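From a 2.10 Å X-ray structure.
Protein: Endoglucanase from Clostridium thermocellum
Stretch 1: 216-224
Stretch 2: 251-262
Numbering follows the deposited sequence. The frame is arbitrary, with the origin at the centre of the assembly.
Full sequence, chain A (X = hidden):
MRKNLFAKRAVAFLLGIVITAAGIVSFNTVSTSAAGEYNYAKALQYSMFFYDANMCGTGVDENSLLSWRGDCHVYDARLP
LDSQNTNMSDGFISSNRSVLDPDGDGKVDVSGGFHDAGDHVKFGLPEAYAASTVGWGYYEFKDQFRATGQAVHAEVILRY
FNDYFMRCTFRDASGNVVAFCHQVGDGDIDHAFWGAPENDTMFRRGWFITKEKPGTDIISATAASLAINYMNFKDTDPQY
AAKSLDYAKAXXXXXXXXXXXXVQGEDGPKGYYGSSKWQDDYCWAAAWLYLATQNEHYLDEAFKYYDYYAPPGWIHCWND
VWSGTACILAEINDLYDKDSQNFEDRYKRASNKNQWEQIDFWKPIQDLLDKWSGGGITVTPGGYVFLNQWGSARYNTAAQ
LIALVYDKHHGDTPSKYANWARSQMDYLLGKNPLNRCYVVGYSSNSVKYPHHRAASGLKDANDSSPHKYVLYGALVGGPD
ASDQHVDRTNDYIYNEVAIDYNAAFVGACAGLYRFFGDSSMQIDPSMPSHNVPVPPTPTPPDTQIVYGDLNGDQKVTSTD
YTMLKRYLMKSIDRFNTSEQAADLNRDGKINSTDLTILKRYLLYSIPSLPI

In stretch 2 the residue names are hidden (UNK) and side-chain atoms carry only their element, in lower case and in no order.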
# COMPACT_ATOMS: atom_id res chain seq x y z
N THR A 216 2.33 -9.90 14.23
CA THR A 216 0.92 -9.68 13.93
C THR A 216 0.60 -8.55 12.95
O THR A 216 -0.24 -8.73 12.07
CB THR A 216 0.15 -9.44 15.23
OG1 THR A 216 0.66 -10.32 16.23
CG2 THR A 216 -1.34 -9.70 15.03
N ASP A 217 1.24 -7.41 13.10
CA ASP A 217 0.95 -6.30 12.21
C ASP A 217 1.27 -6.62 10.75
O ASP A 217 0.40 -6.45 9.89
CB ASP A 217 1.68 -5.02 12.67
CG ASP A 217 3.19 -5.19 12.71
OD1 ASP A 217 3.67 -6.31 12.98
OD2 ASP A 217 3.91 -4.18 12.48
N ILE A 218 2.47 -7.09 10.46
CA ILE A 218 2.84 -7.42 9.08
C ILE A 218 2.08 -8.63 8.54
O ILE A 218 1.68 -8.63 7.38
CB ILE A 218 4.37 -7.68 8.92
CG1 ILE A 218 5.17 -6.39 9.08
CG2 ILE A 218 4.66 -8.27 7.55
CD1 ILE A 218 5.28 -5.93 10.49
N ILE A 219 1.89 -9.65 9.37
CA ILE A 219 1.16 -10.85 8.94
C ILE A 219 -0.26 -10.45 8.52
O ILE A 219 -0.73 -10.85 7.45
CB ILE A 219 1.08 -11.92 10.08
CG1 ILE A 219 2.42 -12.63 10.28
CG2 ILE A 219 0.11 -13.02 9.68
CD1 ILE A 219 3.60 -11.74 10.18
N SER A 220 -0.92 -9.65 9.34
CA SER A 220 -2.28 -9.20 9.06
C SER A 220 -2.34 -8.26 7.86
O SER A 220 -3.24 -8.37 7.03
CB SER A 220 -2.87 -8.49 10.28
OG SER A 220 -2.99 -9.39 11.37
N ALA A 221 -1.39 -7.34 7.76
CA ALA A 221 -1.36 -6.40 6.65
C ALA A 221 -1.27 -7.19 5.35
O ALA A 221 -1.93 -6.86 4.37
CB ALA A 221 -0.18 -5.44 6.77
N THR A 222 -0.47 -8.25 5.37
CA THR A 222 -0.30 -9.09 4.19
C THR A 222 -1.56 -9.91 3.89
O THR A 222 -1.96 -10.01 2.73
CB THR A 222 0.90 -10.06 4.34
OG1 THR A 222 2.08 -9.30 4.63
CG2 THR A 222 1.13 -10.83 3.03
N ALA A 223 -2.18 -10.47 4.92
CA ALA A 223 -3.39 -11.26 4.71
C ALA A 223 -4.49 -10.39 4.09
O ALA A 223 -5.25 -10.85 3.25
CB ALA A 223 -3.88 -11.87 6.03
N ALA A 224 -4.55 -9.12 4.51
CA ALA A 224 -5.56 -8.20 3.99
C ALA A 224 -5.38 -8.06 2.48
O ALA A 224 -6.34 -8.19 1.73
CB ALA A 224 -5.44 -6.84 4.67
N UNK A 251 -2.57 -16.94 6.67
CA UNK A 251 -1.81 -15.88 7.34
C UNK A 251 -2.63 -15.34 8.50
O UNK A 251 -2.12 -15.20 9.62
c UNK A 251 -0.33 -15.12 5.37
c UNK A 251 1.00 -15.06 6.10
c UNK A 251 -0.35 -14.17 4.18
c UNK A 251 -1.46 -14.77 6.34
N UNK A 252 -3.92 -15.07 8.27
CA UNK A 252 -4.76 -14.54 9.34
C UNK A 252 -4.83 -15.52 10.50
O UNK A 252 -4.82 -15.11 11.67
c UNK A 252 -8.59 -13.68 11.77
c UNK A 252 -8.56 -12.29 11.89
c UNK A 252 -7.78 -11.53 11.01
c UNK A 252 -6.19 -14.26 8.86
c UNK A 252 -7.04 -13.57 9.90
c UNK A 252 -7.83 -14.31 10.78
c UNK A 252 -7.03 -12.18 10.02
N UNK A 253 -4.91 -16.81 10.20
CA UNK A 253 -4.99 -17.82 11.25
C UNK A 253 -3.70 -17.85 12.07
O UNK A 253 -3.73 -18.07 13.28
o UNK A 253 -6.73 -19.93 12.34
c UNK A 253 -5.24 -19.21 10.65
c UNK A 253 -5.70 -20.20 11.69
o UNK A 253 -5.03 -21.24 11.88
N UNK A 254 -2.58 -17.61 11.40
CA UNK A 254 -1.29 -17.57 12.06
C UNK A 254 -1.28 -16.36 13.00
O UNK A 254 -0.84 -16.46 14.14
c UNK A 254 3.83 -16.92 12.50
c UNK A 254 2.97 -15.83 12.39
c UNK A 254 2.07 -18.37 11.65
c UNK A 254 3.38 -18.20 12.12
c UNK A 254 -0.19 -17.45 10.99
c UNK A 254 1.66 -16.02 11.92
c UNK A 254 1.20 -17.28 11.54
N UNK A 255 -1.78 -15.23 12.52
CA UNK A 255 -1.83 -14.02 13.35
C UNK A 255 -2.77 -14.22 14.53
O UNK A 255 -2.46 -13.84 15.66
c UNK A 255 -2.28 -12.81 12.51
N UNK A 256 -3.92 -14.83 14.27
CA UNK A 256 -4.91 -15.07 15.31
C UNK A 256 -4.43 -16.02 16.40
O UNK A 256 -4.54 -15.72 17.59
o UNK A 256 -8.74 -16.35 13.85
c UNK A 256 -7.31 -15.85 15.68
c UNK A 256 -8.52 -16.51 15.07
o UNK A 256 -9.27 -17.18 15.80
c UNK A 256 -6.19 -15.64 14.69
N UNK A 257 -3.90 -17.17 15.98
CA UNK A 257 -3.42 -18.22 16.87
C UNK A 257 -2.19 -17.93 17.72
O UNK A 257 -2.07 -18.45 18.83
c UNK A 257 -4.33 -20.46 16.00
c UNK A 257 -6.81 -20.78 15.73
c UNK A 257 -5.65 -19.77 15.71
c UNK A 257 -3.16 -19.48 16.06
n UNK A 257 -6.62 -21.87 14.71
N UNK A 258 -1.28 -17.12 17.21
CA UNK A 258 -0.05 -16.84 17.93
C UNK A 258 -0.06 -15.55 18.76
O UNK A 258 -0.90 -14.67 18.54
o UNK A 258 1.33 -18.34 15.06
n UNK A 258 1.52 -19.23 17.12
c UNK A 258 1.12 -16.84 16.94
c UNK A 258 1.33 -18.21 16.29
N UNK A 259 0.85 -15.44 19.74
CA UNK A 259 0.92 -14.24 20.59
C UNK A 259 0.97 -12.96 19.76
O UNK A 259 1.60 -12.90 18.70
c UNK A 259 1.78 -16.47 20.24
c UNK A 259 2.13 -15.96 21.63
c UNK A 259 2.19 -14.47 21.40
N UNK A 260 0.29 -11.93 20.25
CA UNK A 260 0.19 -10.65 19.57
C UNK A 260 1.34 -9.68 19.81
O UNK A 260 1.93 -9.63 20.89
c UNK A 260 -1.13 -9.98 19.99
n UNK A 260 -3.52 -13.49 18.63
c UNK A 260 -2.63 -11.16 18.32
c UNK A 260 -3.81 -12.12 18.12
c UNK A 260 -2.37 -10.87 19.80
N UNK A 261 1.66 -8.89 18.78
CA UNK A 261 2.73 -7.91 18.88
C UNK A 261 3.11 -7.41 17.50
O UNK A 261 2.63 -7.94 16.49
N UNK A 262 3.96 -6.39 17.43
CA UNK A 262 4.39 -5.88 16.14
C UNK A 262 5.82 -6.33 15.88
O UNK A 262 6.56 -6.62 16.82
c UNK A 262 5.30 -3.71 17.09
c UNK A 262 4.33 -4.32 16.09
c UNK A 262 2.90 -3.85 16.36
O HOH W 1 -0.03 -13.08 16.24

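Position 251 carries four carbons, forked at the second. Its CB lies 3.8 Å from A223 CB and 4.1 Å from I219 CG2, and one carbon of the fork comes within 3.8 Å of T222 CG2. A branch at the second carbon identifies leucine, L251. The backbone also packs closely here, with L251 O 3.1 Å from I219 CG2.

At 252, one carbon leads to a six-membered carbon ring with no further atom on it, which is phenylalanine, F252. Its CA-to-CB bond points sideways, and the contact with stretch 1 is made near the backbone, F252 CB lying 4.4 Å from A223 CB. Position 253 has two carbons, the second bearing two oxygens, and its CA-to-CB bond points away from stretch 1; this short carboxylate is aspartate, D253.

Position 254 again shows one carbon and a bare six-carbon ring, but its CA-to-CB bond points toward stretch 1. It is F254, whose CD1 meets I219 CG1 at 3.8 Å in an oblique approach. Position 255 has a single carbon and is therefore alanine. The CB of A255 is 3.7 Å from I219 CG2, 3.7 Å from S220 OG and 4.1 Å from T216 CG2, so three residues of the facing helix gather round one methyl group.

At 256, three carbons end in two oxygens, and its CA-to-CB bond points away from stretch 1: glutamate, E256. Position 257 has four carbons in a row and a terminal nitrogen, out of reach of stretch 1. This is lysine, K257, and its NZ forms a salt bridge with D253 OD1 at 3.1 Å, one helical turn back.

Position 258 has two carbons, the second carrying one oxygen and one nitrogen, the amide of asparagine. N258 is the first residue to leave helical phi/psi. At 259, three carbons close a ring onto the backbone nitrogen, which defines proline, P259; its CA-to-CB bond points away from stretch 1.

Four carbons in a row ending in nitrogen mark 260 as a second lysine. The chain of K260 passes T216, with CD 3.8 Å from T216 CG2, and folds back so that NZ donates to E256 O at 2.7 Å and N258 O at 2.9 Å, tying the loop to the helix end. Position 261 has no side-chain atoms and is glycine; G261 N donates a hydrogen bond to T216 OG1 at 3.1 Å. At 262, one carbon carries two others, giving valine, V262, whose CB lies 3.6 Å from D217 OD2.

The two helices run nearly antiparallel, at 153°, with axes approaching to 8.5 Å. Small side chains at A223 and A255 accompany this close packing, while I219 reaches L251, F254 and A255. Beyond the helix, the loop brings G261 back to T216. There the threonine combines a methyl contact with polar ones: OG1 accepts from G261 N and lies 2.8 Å from the oxygen of water 1, which also lies 2.6 Å from A255 O and 2.9 Å from N258 O. An apolar helix interface thus passes into a hydrated polar junction.

Stretch 2 (251-262) LFDFAEKNPKGV
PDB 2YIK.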